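Long-range contacts in glutathione S-transferase family protein (Pseudomonas putida, PDB 3LXZ), which probably catalyses the conjugation of reduced glutathione to a wide range of hydrophobic electrophiles: residues N15-A20 with L157-S162; T32-G36 with G48-V52. The contacts are given in a common frame with arbitrary orientation. Residues are numbered along the deposited sequence.

From the N terminus the chain enters the thioredoxin-like domain, and its first helix, 12-23, supplies residues 15-20. The chain then passes strand 28-32 and the loop 32-36, which interaction 2 joins to residues 48-52, closing a short loop around helix 39-42. Only much later, in helix 154-174 of the all-helical C-terminal domain, does interaction 1 find its second partner, residues 157-162, so the small loop of interaction 2 lies wholly within the large one. Interaction 1 ties the two domains together, whereas interaction 2 stays within the first. Their centres are 16 Å apart, yet they touch where Val17 CG2 packs 4.0 Å from Pro51 CG.

Interaction 1 (N15-A20 with L157-S162); sequences NMVKLA and LMFCFS
Two helical segments, 15-20 and 157-162, cross with their axes 9.4 Å apart at closest approach and 133° between their N-to-C directions. The backbone is regular alpha-helix through 15-20 and 157-160; phi/psi are -105/4° at Phe161 and -106/-46° at Ser162. Met16 and Leu157 have the nearest CA atoms, 5.3 Å apart. No hydrogen bond links the segments; the 432 Å² buried over both sides is held by van der Waals packing, mostly between side chains. Leu157 (chi1 m, chi2 t) points at the first helix: its CD2 lies 3.7 Å from Leu19 CD2, its CD1 3.6 Å from Ala20 CB, and its carbonyl O 3.4 Å from Met16 CG. Met158 turns its CA-to-CB bond away, but with chi1 t, chi2 p and chi3 p its CE comes within 3.6 Å of Met16 SE (both are selenomethionine). Phe161 (chi1 m) takes Asn15 CB over one ring face, a CH-pi contact 4.0 Å from the centroid; Met16 CG lies 3.6 Å from Phe161 CD2 and Leu19 CD2 3.7 Å from Phe161 CE2. Ser162 OG bonds back to Met158 O (2.8 Å) and lies 3.6 Å from Met16 CE. Met16, extended at chi2 and chi3, is thus a knob in a hole formed by Leu157, Met158, Phe161 and Ser162. This is the interdomain packing of the glutathione transferase fold; Met16 also touches Thr63, a glutathione-binding residue, placing the contact beside that site, empty in this chain. Helix 63-73 flanks Met16, Val17 and Ala20, helix 84-106 covers Met158 and Ser162, and helix 183-193 packs on Phe159 and Cys160.

Interaction 2 (T32-G36 with G48-V52); sequences TFYGG and GKVPV
Neither 32-36 nor 48-52 is regular secondary structure apart from the strand ends at Thr32 and Val52; the two segments approach most closely at Gly36 and Gly48, whose CA atoms are 4.4 Å apart. One hydrogen bond joins them, Gly36 N to Gly48 O at 2.9 Å and nearly straight (165°). Beside it Gly35 CA lies 3.6 Å from Gly48 O. All three glycines have positive phi, and a CB on Gly35 or Gly48 would clash with the opposite segment. The apolar pairs are Val50 CG2 with Phe33 CD2 (3.9 Å) and Phe33 CE2 with Val52 CG2 (4.1 Å), Phe33 and Val50 both with chi1 t. Val50 CG2 also lies against backbone, 3.7 Å from Tyr34 C and 3.8 Å from Phe33 O, while Lys49 O sits at the Phe33 ring edge. Between the valines, Pro51 follows a cis peptide bond, the cis-proline feature of thioredoxin-fold glutathione transferases, and faces helix 12-23. Lys49, which points away, packs on Tyr100 of the second subunit. One backbone bond and a few apolar contacts thus join the loop carrying the glutathione-binding residues Lys49 and Val50 to the segment after strand 28-32, at the cost of burying Gly36 O without a partner in the model.

Interaction 1 (N15-A20 with L157-S162)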
# COMPACT_ATOMS: atom_id res chain seq x y z
N ASN A 15 2.65 3.67 -16.20
CA ASN A 15 3.67 2.97 -17.00
C ASN A 15 3.96 1.54 -16.52
O ASN A 15 4.24 0.64 -17.32
CB ASN A 15 4.93 3.84 -17.17
CG ASN A 15 4.72 4.96 -18.18
OD1 ASN A 15 3.90 4.83 -19.11
ND2 ASN A 15 5.45 6.06 -18.02
N MSE A 16 3.84 1.33 -15.21
CA MSE A 16 3.96 -0.00 -14.62
C MSE A 16 2.90 -0.95 -15.16
O MSE A 16 3.24 -2.06 -15.57
CB MSE A 16 3.88 0.10 -13.09
CG MSE A 16 5.06 0.82 -12.38
SE MSE A 16 4.45 1.06 -10.52
CE MSE A 16 5.38 2.73 -10.01
N VAL A 17 1.63 -0.54 -15.18
CA VAL A 17 0.61 -1.40 -15.77
C VAL A 17 0.84 -1.59 -17.26
O VAL A 17 0.74 -2.72 -17.76
CB VAL A 17 -0.79 -0.89 -15.47
CG1 VAL A 17 -1.84 -1.85 -16.09
CG2 VAL A 17 -0.96 -0.89 -13.91
N LYS A 18 1.15 -0.50 -17.96
CA LYS A 18 1.40 -0.54 -19.40
C LYS A 18 2.51 -1.54 -19.75
O LYS A 18 2.32 -2.38 -20.67
CB LYS A 18 1.71 0.86 -19.90
CG LYS A 18 2.01 1.00 -21.40
CD LYS A 18 1.88 2.49 -21.78
CE LYS A 18 2.26 2.78 -23.24
NZ LYS A 18 2.22 4.25 -23.47
N LEU A 19 3.62 -1.52 -19.00
CA LEU A 19 4.68 -2.50 -19.25
C LEU A 19 4.20 -3.93 -19.04
O LEU A 19 4.57 -4.82 -19.80
CB LEU A 19 5.92 -2.22 -18.42
CG LEU A 19 7.18 -3.05 -18.70
CD1 LEU A 19 7.54 -3.05 -20.20
CD2 LEU A 19 8.31 -2.48 -17.85
N ALA A 20 3.37 -4.16 -17.99
CA ALA A 20 2.89 -5.52 -17.68
C ALA A 20 2.07 -6.02 -18.87
O ALA A 20 2.25 -7.15 -19.31
CB ALA A 20 2.03 -5.51 -16.40
N LEU A 157 8.53 -4.20 -11.99
CA LEU A 157 7.79 -3.08 -12.54
C LEU A 157 7.72 -1.92 -11.55
O LEU A 157 8.01 -0.78 -11.91
CB LEU A 157 6.39 -3.52 -13.03
CG LEU A 157 6.31 -4.81 -13.87
CD1 LEU A 157 4.86 -5.16 -14.26
CD2 LEU A 157 7.24 -4.74 -15.09
N MSE A 158 7.35 -2.19 -10.30
CA MSE A 158 7.34 -1.12 -9.30
C MSE A 158 8.77 -0.59 -9.08
O MSE A 158 8.97 0.62 -8.94
CB MSE A 158 6.75 -1.67 -7.99
CG MSE A 158 6.71 -0.72 -6.81
SE MSE A 158 5.44 0.74 -6.99
CE MSE A 158 3.73 -0.17 -7.26
N PHE A 159 9.75 -1.47 -9.05
CA PHE A 159 11.16 -1.04 -8.95
C PHE A 159 11.57 -0.09 -10.09
O PHE A 159 12.10 0.97 -9.86
CB PHE A 159 12.07 -2.26 -8.96
CG PHE A 159 13.56 -1.92 -9.05
CD1 PHE A 159 14.32 -1.77 -7.89
CD2 PHE A 159 14.18 -1.78 -10.29
CE1 PHE A 159 15.68 -1.46 -7.95
CE2 PHE A 159 15.56 -1.49 -10.37
CZ PHE A 159 16.30 -1.30 -9.20
N CYS A 160 11.34 -0.48 -11.33
CA CYS A 160 12.00 0.25 -12.39
C CYS A 160 11.36 1.62 -12.65
O CYS A 160 12.02 2.51 -13.15
CB CYS A 160 12.16 -0.61 -13.64
SG CYS A 160 10.70 -0.69 -14.56
N PHE A 161 10.09 1.80 -12.26
CA PHE A 161 9.43 3.09 -12.40
C PHE A 161 9.27 3.86 -11.10
O PHE A 161 8.68 4.96 -11.11
CB PHE A 161 8.06 2.92 -13.09
CG PHE A 161 8.14 2.44 -14.51
CD1 PHE A 161 8.67 3.25 -15.51
CD2 PHE A 161 7.61 1.19 -14.87
CE1 PHE A 161 8.70 2.79 -16.84
CE2 PHE A 161 7.63 0.75 -16.20
CZ PHE A 161 8.19 1.53 -17.17
N SER A 162 9.80 3.34 -9.99
CA SER A 162 9.90 4.14 -8.75
C SER A 162 11.35 4.60 -8.48
O SER A 162 11.60 5.76 -8.10
CB SER A 162 9.44 3.30 -7.55
OG SER A 162 8.08 2.94 -7.68

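Interaction 2 (T32-G36 with G48-V52)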
# COMPACT_ATOMS: atom_id res chain seq x y z
N THR A 32 -6.63 8.75 -22.30
CA THR A 32 -6.02 9.87 -21.58
C THR A 32 -6.95 10.31 -20.43
O THR A 32 -8.13 10.61 -20.67
CB THR A 32 -5.71 11.06 -22.53
OG1 THR A 32 -4.95 10.57 -23.65
CG2 THR A 32 -4.87 12.16 -21.82
N PHE A 33 -6.41 10.36 -19.22
CA PHE A 33 -7.17 10.55 -17.97
C PHE A 33 -6.13 10.94 -16.92
O PHE A 33 -5.14 10.24 -16.72
CB PHE A 33 -7.87 9.24 -17.56
CG PHE A 33 -8.52 9.30 -16.18
CD1 PHE A 33 -9.74 9.97 -15.97
CD2 PHE A 33 -7.93 8.67 -15.12
CE1 PHE A 33 -10.33 10.01 -14.68
CE2 PHE A 33 -8.51 8.70 -13.84
CZ PHE A 33 -9.72 9.38 -13.63
N TYR A 34 -6.31 12.09 -16.29
CA TYR A 34 -5.33 12.59 -15.35
C TYR A 34 -5.79 12.46 -13.88
O TYR A 34 -5.08 12.91 -12.97
CB TYR A 34 -5.05 14.05 -15.64
CG TYR A 34 -4.41 14.30 -16.99
CD1 TYR A 34 -3.04 14.02 -17.21
CD2 TYR A 34 -5.16 14.83 -18.05
CE1 TYR A 34 -2.44 14.28 -18.46
CE2 TYR A 34 -4.58 15.09 -19.29
CZ TYR A 34 -3.23 14.81 -19.49
OH TYR A 34 -2.67 15.10 -20.75
N GLY A 35 -6.97 11.88 -13.68
CA GLY A 35 -7.52 11.70 -12.33
C GLY A 35 -7.74 13.03 -11.67
O GLY A 35 -8.28 13.95 -12.29
N GLY A 36 -7.31 13.15 -10.42
CA GLY A 36 -7.56 14.38 -9.66
C GLY A 36 -8.95 14.38 -9.03
O GLY A 36 -9.71 13.38 -9.07
N GLY A 48 -8.93 9.55 -6.91
CA GLY A 48 -8.40 10.47 -7.92
C GLY A 48 -7.03 10.03 -8.42
O GLY A 48 -6.32 10.81 -9.04
N LYS A 49 -6.66 8.79 -8.13
CA LYS A 49 -5.35 8.27 -8.53
C LYS A 49 -5.38 7.73 -9.93
O LYS A 49 -6.40 7.39 -10.46
CB LYS A 49 -4.89 7.12 -7.60
CG LYS A 49 -4.65 7.52 -6.11
CD LYS A 49 -3.79 8.76 -5.95
CE LYS A 49 -3.86 9.21 -4.52
NZ LYS A 49 -3.00 10.38 -4.17
N VAL A 50 -4.20 7.63 -10.52
CA VAL A 50 -4.02 7.02 -11.81
C VAL A 50 -3.07 5.85 -11.58
O VAL A 50 -2.16 5.96 -10.74
CB VAL A 50 -3.40 8.09 -12.74
CG1 VAL A 50 -2.60 7.50 -13.87
CG2 VAL A 50 -4.49 9.05 -13.22
N PRO A 51 -3.25 4.72 -12.33
CA PRO A 51 -4.19 4.45 -13.42
C PRO A 51 -5.48 3.78 -12.98
O PRO A 51 -5.60 3.38 -11.84
CB PRO A 51 -3.41 3.46 -14.28
CG PRO A 51 -2.65 2.65 -13.25
CD PRO A 51 -2.24 3.65 -12.21
N VAL A 52 -6.41 3.59 -13.93
CA VAL A 52 -7.62 2.80 -13.71
C VAL A 52 -7.75 1.80 -14.86
O VAL A 52 -7.57 2.18 -16.02
CB VAL A 52 -8.86 3.70 -13.61
CG1 VAL A 52 -10.10 2.91 -13.18
CG2 VAL A 52 -8.63 4.79 -12.60